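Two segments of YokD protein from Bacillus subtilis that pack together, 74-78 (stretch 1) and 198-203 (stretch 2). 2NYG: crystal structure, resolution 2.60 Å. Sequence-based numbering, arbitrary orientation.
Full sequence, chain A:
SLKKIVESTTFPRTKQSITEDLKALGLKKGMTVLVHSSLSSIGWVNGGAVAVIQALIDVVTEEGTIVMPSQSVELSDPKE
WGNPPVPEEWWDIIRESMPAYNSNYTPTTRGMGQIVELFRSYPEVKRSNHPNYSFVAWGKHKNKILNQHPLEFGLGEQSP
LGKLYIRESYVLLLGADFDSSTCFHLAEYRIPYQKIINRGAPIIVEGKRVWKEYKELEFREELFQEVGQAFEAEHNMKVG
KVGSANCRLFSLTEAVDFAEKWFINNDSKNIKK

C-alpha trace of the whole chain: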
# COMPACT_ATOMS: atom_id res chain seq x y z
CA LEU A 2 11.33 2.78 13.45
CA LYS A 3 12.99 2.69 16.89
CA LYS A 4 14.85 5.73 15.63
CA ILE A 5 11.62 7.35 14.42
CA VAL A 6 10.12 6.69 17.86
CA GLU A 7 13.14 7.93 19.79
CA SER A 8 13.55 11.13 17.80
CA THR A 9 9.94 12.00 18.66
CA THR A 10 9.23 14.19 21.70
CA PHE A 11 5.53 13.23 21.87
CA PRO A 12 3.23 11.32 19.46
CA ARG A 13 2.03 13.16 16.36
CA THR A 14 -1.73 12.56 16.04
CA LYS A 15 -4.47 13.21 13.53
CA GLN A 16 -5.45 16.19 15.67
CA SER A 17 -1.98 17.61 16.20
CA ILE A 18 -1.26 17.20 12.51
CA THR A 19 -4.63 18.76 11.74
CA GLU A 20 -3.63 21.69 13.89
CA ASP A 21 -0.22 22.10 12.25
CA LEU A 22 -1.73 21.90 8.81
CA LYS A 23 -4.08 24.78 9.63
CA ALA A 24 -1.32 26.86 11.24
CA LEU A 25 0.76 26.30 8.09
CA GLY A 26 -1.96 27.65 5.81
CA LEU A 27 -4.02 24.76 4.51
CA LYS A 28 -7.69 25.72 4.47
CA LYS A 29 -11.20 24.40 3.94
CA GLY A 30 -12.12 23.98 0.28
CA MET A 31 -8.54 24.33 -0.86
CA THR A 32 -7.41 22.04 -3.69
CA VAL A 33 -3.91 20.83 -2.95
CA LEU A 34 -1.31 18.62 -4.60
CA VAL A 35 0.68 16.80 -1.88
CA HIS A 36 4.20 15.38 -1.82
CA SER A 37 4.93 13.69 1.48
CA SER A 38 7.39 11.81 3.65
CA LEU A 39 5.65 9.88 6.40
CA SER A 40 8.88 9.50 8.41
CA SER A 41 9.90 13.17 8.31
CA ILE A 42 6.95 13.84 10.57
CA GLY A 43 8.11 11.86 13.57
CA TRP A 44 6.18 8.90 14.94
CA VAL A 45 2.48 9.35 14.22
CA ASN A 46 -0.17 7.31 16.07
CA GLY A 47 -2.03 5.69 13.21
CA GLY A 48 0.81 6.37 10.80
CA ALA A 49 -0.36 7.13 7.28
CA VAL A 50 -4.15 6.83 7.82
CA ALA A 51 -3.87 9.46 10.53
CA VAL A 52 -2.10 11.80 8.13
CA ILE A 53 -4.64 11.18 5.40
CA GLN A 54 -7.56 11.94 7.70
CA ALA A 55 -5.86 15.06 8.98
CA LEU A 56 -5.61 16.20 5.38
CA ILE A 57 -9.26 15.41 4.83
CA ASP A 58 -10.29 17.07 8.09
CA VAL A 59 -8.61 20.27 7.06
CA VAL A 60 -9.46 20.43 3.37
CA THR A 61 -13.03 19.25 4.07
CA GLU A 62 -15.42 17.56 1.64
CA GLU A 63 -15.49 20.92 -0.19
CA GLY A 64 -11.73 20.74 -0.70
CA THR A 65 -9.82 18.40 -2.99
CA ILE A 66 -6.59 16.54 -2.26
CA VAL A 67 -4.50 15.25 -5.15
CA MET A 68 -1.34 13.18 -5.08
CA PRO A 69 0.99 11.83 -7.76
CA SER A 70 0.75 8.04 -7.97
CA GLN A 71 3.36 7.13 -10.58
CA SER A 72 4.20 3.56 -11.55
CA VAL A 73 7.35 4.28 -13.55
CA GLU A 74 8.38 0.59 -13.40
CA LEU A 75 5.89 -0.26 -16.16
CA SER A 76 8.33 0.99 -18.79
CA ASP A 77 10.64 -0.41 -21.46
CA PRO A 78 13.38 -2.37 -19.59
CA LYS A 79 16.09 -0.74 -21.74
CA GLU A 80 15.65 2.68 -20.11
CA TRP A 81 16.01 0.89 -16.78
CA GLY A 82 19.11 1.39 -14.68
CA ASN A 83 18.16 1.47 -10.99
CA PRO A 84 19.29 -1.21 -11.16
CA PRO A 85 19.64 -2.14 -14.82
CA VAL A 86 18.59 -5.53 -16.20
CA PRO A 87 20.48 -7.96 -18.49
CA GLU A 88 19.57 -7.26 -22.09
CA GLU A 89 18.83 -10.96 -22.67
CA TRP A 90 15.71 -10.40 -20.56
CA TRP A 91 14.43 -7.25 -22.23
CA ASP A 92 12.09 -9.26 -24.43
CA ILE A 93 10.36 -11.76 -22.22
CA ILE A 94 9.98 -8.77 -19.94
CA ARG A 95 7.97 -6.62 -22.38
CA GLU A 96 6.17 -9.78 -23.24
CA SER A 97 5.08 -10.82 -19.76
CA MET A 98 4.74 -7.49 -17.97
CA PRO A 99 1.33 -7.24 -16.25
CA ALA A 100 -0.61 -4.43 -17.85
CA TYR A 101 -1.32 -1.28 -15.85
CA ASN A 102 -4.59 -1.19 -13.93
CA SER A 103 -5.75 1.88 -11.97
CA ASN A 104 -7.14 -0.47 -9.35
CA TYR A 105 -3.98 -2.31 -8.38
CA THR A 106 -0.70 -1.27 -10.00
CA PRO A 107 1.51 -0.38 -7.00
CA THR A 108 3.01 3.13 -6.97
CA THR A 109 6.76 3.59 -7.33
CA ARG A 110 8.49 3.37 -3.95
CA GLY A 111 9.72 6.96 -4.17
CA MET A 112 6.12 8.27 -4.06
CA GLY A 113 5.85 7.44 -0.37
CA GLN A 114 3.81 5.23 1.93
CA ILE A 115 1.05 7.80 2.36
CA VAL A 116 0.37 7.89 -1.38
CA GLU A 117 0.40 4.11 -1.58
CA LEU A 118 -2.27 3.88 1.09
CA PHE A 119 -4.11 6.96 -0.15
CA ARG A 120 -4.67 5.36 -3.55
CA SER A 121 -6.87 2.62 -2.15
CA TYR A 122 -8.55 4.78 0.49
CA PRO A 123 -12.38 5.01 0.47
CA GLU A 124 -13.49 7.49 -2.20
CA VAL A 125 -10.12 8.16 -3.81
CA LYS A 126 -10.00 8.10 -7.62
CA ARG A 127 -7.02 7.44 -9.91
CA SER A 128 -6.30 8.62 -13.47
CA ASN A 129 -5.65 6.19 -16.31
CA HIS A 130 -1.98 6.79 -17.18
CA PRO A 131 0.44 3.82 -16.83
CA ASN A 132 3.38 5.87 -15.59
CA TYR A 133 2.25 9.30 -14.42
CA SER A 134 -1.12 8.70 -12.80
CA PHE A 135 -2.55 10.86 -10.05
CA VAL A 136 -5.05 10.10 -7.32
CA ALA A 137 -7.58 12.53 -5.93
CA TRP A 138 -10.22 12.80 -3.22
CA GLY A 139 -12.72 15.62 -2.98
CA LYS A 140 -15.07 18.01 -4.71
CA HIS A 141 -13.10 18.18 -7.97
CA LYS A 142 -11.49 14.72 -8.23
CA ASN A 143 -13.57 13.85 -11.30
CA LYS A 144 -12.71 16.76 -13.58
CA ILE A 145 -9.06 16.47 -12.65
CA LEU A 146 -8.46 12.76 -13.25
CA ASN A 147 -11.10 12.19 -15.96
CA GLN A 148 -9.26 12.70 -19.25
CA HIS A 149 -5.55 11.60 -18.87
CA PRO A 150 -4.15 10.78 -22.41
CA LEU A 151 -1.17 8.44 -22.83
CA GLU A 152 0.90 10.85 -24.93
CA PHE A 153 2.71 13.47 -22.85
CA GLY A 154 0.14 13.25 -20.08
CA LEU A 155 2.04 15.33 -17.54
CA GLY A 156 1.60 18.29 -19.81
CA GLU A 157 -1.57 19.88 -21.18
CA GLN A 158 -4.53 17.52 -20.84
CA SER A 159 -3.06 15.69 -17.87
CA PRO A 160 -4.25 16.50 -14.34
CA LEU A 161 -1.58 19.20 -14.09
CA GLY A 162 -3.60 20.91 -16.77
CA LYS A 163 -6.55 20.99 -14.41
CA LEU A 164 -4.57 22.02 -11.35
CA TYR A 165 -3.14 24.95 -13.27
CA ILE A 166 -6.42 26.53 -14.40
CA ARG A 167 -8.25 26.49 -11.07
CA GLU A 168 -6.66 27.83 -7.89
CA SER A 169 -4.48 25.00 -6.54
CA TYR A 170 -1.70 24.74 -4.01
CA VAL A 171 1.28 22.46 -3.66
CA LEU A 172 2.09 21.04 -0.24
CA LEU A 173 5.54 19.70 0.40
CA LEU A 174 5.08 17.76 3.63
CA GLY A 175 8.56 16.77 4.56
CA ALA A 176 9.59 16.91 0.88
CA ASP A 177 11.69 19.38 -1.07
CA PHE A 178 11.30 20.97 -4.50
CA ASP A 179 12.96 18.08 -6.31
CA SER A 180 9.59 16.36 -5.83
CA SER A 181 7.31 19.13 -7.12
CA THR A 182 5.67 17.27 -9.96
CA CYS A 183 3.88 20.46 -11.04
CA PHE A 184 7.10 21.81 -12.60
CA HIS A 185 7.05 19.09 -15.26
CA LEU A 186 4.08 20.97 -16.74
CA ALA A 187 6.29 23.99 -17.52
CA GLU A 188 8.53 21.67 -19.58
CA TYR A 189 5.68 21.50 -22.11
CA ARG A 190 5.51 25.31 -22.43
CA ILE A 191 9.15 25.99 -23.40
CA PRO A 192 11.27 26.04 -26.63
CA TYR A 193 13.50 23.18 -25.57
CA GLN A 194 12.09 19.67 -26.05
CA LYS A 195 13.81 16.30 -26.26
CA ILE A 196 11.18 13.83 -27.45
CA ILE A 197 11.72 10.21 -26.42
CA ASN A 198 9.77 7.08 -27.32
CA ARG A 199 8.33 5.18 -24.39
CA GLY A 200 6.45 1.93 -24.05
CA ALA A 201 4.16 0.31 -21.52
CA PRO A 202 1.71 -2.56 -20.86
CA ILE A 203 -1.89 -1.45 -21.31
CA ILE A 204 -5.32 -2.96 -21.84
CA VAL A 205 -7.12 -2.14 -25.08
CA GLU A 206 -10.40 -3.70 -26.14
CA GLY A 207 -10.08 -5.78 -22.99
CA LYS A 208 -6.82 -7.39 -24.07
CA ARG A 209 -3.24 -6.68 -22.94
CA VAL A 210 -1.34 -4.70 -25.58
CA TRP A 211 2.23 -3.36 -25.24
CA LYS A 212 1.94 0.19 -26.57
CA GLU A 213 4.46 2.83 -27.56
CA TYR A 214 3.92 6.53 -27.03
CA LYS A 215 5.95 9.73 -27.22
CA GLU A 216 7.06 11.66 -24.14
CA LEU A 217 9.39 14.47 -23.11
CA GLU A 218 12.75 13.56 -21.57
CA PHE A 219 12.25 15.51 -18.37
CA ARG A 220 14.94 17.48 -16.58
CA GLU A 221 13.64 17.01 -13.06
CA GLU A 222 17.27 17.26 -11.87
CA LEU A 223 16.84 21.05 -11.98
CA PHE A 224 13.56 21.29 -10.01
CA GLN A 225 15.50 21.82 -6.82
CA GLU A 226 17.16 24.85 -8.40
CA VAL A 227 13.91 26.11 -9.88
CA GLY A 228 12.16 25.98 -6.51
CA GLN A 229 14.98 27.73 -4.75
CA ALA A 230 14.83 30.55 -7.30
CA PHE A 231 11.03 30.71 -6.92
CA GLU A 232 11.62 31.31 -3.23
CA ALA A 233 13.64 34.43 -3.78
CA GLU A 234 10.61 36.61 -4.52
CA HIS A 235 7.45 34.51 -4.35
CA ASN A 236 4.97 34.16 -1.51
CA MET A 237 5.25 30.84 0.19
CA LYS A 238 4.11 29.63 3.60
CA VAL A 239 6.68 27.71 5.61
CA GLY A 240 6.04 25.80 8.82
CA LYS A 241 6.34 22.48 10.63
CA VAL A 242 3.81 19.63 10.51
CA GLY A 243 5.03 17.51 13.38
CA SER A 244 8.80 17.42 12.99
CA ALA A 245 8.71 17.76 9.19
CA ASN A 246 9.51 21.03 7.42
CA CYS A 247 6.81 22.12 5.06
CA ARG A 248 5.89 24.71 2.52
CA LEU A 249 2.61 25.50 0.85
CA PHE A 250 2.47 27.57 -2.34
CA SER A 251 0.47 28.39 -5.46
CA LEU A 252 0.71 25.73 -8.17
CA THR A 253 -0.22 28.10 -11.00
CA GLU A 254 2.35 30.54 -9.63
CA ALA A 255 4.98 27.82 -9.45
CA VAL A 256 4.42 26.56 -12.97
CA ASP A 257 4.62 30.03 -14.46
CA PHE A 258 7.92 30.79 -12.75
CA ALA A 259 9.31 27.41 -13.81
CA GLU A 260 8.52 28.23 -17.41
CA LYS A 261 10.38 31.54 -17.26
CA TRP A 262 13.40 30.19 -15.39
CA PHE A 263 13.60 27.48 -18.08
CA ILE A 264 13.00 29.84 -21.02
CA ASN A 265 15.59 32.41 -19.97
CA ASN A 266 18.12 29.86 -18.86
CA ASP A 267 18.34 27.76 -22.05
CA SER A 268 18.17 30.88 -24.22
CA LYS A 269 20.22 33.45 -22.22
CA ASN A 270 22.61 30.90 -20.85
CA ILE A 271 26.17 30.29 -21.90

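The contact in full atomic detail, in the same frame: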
# COMPACT_ATOMS: atom_id res chain seq x y z
N GLU A 74 7.83 1.92 -13.12
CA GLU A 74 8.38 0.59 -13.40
C GLU A 74 7.75 -0.13 -14.60
O GLU A 74 8.31 -1.10 -15.12
CB GLU A 74 8.24 -0.31 -12.17
CG GLU A 74 9.07 0.13 -10.99
CD GLU A 74 8.30 0.96 -10.01
OE1 GLU A 74 7.23 1.49 -10.37
OE2 GLU A 74 8.77 1.09 -8.86
N LEU A 75 6.59 0.34 -15.03
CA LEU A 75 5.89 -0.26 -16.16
C LEU A 75 6.38 0.36 -17.47
O LEU A 75 5.59 0.77 -18.33
CB LEU A 75 4.38 -0.06 -16.02
CG LEU A 75 3.59 -1.18 -15.31
CD1 LEU A 75 3.97 -1.26 -13.85
CD2 LEU A 75 2.11 -0.90 -15.45
N SER A 76 7.70 0.41 -17.62
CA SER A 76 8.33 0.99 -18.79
C SER A 76 9.22 -0.00 -19.52
O SER A 76 9.42 -1.13 -19.07
CB SER A 76 9.15 2.21 -18.36
OG SER A 76 9.93 1.90 -17.21
N ASP A 77 9.75 0.43 -20.66
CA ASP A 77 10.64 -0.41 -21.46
C ASP A 77 11.91 -0.67 -20.64
O ASP A 77 12.62 0.25 -20.27
CB ASP A 77 10.99 0.30 -22.75
CG ASP A 77 11.61 -0.63 -23.76
OD1 ASP A 77 12.67 -1.21 -23.43
OD2 ASP A 77 11.03 -0.78 -24.86
N PRO A 78 12.21 -1.95 -20.38
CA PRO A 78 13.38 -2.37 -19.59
C PRO A 78 14.72 -1.75 -20.00
O PRO A 78 15.63 -1.65 -19.17
CB PRO A 78 13.36 -3.89 -19.73
CG PRO A 78 12.81 -4.08 -21.10
CD PRO A 78 11.66 -3.10 -21.12
N ASN A 198 10.80 8.07 -27.03
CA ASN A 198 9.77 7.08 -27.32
C ASN A 198 9.70 6.17 -26.12
O ASN A 198 10.71 5.61 -25.71
CB ASN A 198 10.16 6.26 -28.55
CG ASN A 198 10.20 7.09 -29.81
OD1 ASN A 198 9.16 7.43 -30.37
ND2 ASN A 198 11.40 7.42 -30.26
N ARG A 199 8.51 6.04 -25.54
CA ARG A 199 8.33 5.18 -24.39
C ARG A 199 7.34 4.06 -24.70
O ARG A 199 6.60 4.11 -25.69
CB ARG A 199 7.85 5.99 -23.17
CG ARG A 199 8.92 6.86 -22.55
CD ARG A 199 8.33 7.83 -21.54
NE ARG A 199 7.91 7.20 -20.30
CZ ARG A 199 8.74 6.71 -19.38
NH1 ARG A 199 10.05 6.79 -19.57
NH2 ARG A 199 8.27 6.15 -18.28
N GLY A 200 7.35 3.04 -23.85
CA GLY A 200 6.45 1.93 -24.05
C GLY A 200 5.94 1.39 -22.73
O GLY A 200 6.63 1.47 -21.71
N ALA A 201 4.73 0.85 -22.74
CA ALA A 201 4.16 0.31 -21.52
C ALA A 201 3.01 -0.66 -21.76
O ALA A 201 2.35 -0.61 -22.79
CB ALA A 201 3.68 1.45 -20.62
N PRO A 202 2.78 -1.57 -20.80
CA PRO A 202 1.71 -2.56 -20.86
C PRO A 202 0.38 -1.85 -20.62
O PRO A 202 0.24 -1.08 -19.68
CB PRO A 202 2.06 -3.50 -19.71
CG PRO A 202 3.54 -3.41 -19.66
CD PRO A 202 3.76 -1.93 -19.77
N ILE A 203 -0.60 -2.09 -21.48
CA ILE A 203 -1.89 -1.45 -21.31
C ILE A 203 -2.98 -2.43 -21.74
O ILE A 203 -2.69 -3.47 -22.31
CB ILE A 203 -2.00 -0.20 -22.16
CG1 ILE A 203 -0.82 0.71 -21.89
CG2 ILE A 203 -3.27 0.54 -21.85
CD1 ILE A 203 -0.74 1.86 -22.85

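Two stretches far apart in sequence can pack closely without any clear hydrogen bond between them, relying instead on van der Waals contact and on carbon-bound hydrogens that face carbonyl oxygens. The small contact between residues 74-78 and 198-203 of YokD, which buries 232 Å² in all, is a worked example. One partner is the end of a strand, running through Ala201 and then leaving regular structure at Pro202; the other has no regular secondary structure. Their touching parts run 130° apart, and the alpha carbons come nearest at Ser76 and Ala201, where CA to CA is 5.0 Å.

Leu75 gives up the most surface, 61 Å², and much of its contact is made by its backbone. Leu75 O lies 3.1 Å from Ala201 CB, a tight approach to a methyl group, and 3.6 Å from Pro202 CD. Pro202 CD is also 4.2 Å from Leu75 CB, so the ring packs against both the carbonyl and the base of the side chain. The CA-to-CB bond of Leu75 points sideways relative to the other stretch, and Leu75 CG is only slightly farther from Pro202 CD, at 4.5 Å. Proline has no amide hydrogen to offer the carbonyl, and what Pro202 presents here is a ring carbon.

Gly200, with 40 Å² covered, contributes through its carbonyl. Gly200 O sits over the backbone of the other stretch, 3.4 Å from Ser76 CA, and the angle of 151° at the hydrogen makes this a CA-H...O contact: the alpha hydrogen, made slightly acidic by the flanking amides, is directed at the oxygen. Gly200 O is also 3.5 Å from Asp77 N, a separation at which the geometry leaves a hydrogen bond undecided. The carbonyls of Leu75 and Gly200 themselves come close, O to O 3.6 Å, an approach between like partial charges that brings no attraction of its own.

Pro202 and Ser76 follow closely, with 38 and 37 Å² covered. Beyond its alpha carbon, Ser76 meets the long side chain of Arg199, whose CA-to-CB bond points sideways but whose end comes nearer, placing Arg199 NH2 4.0 Å from Ser76 CB. The serine carbon lies oblique to the guanidinium, and the contact is one of packing; Arg199 NE is hydrogen-bonded elsewhere in the structure. Within its own stretch, Ser76 N makes a weak hydrogen bond to Glu74 O, at 3.0 Å, a short-range link across the Leu75 bend.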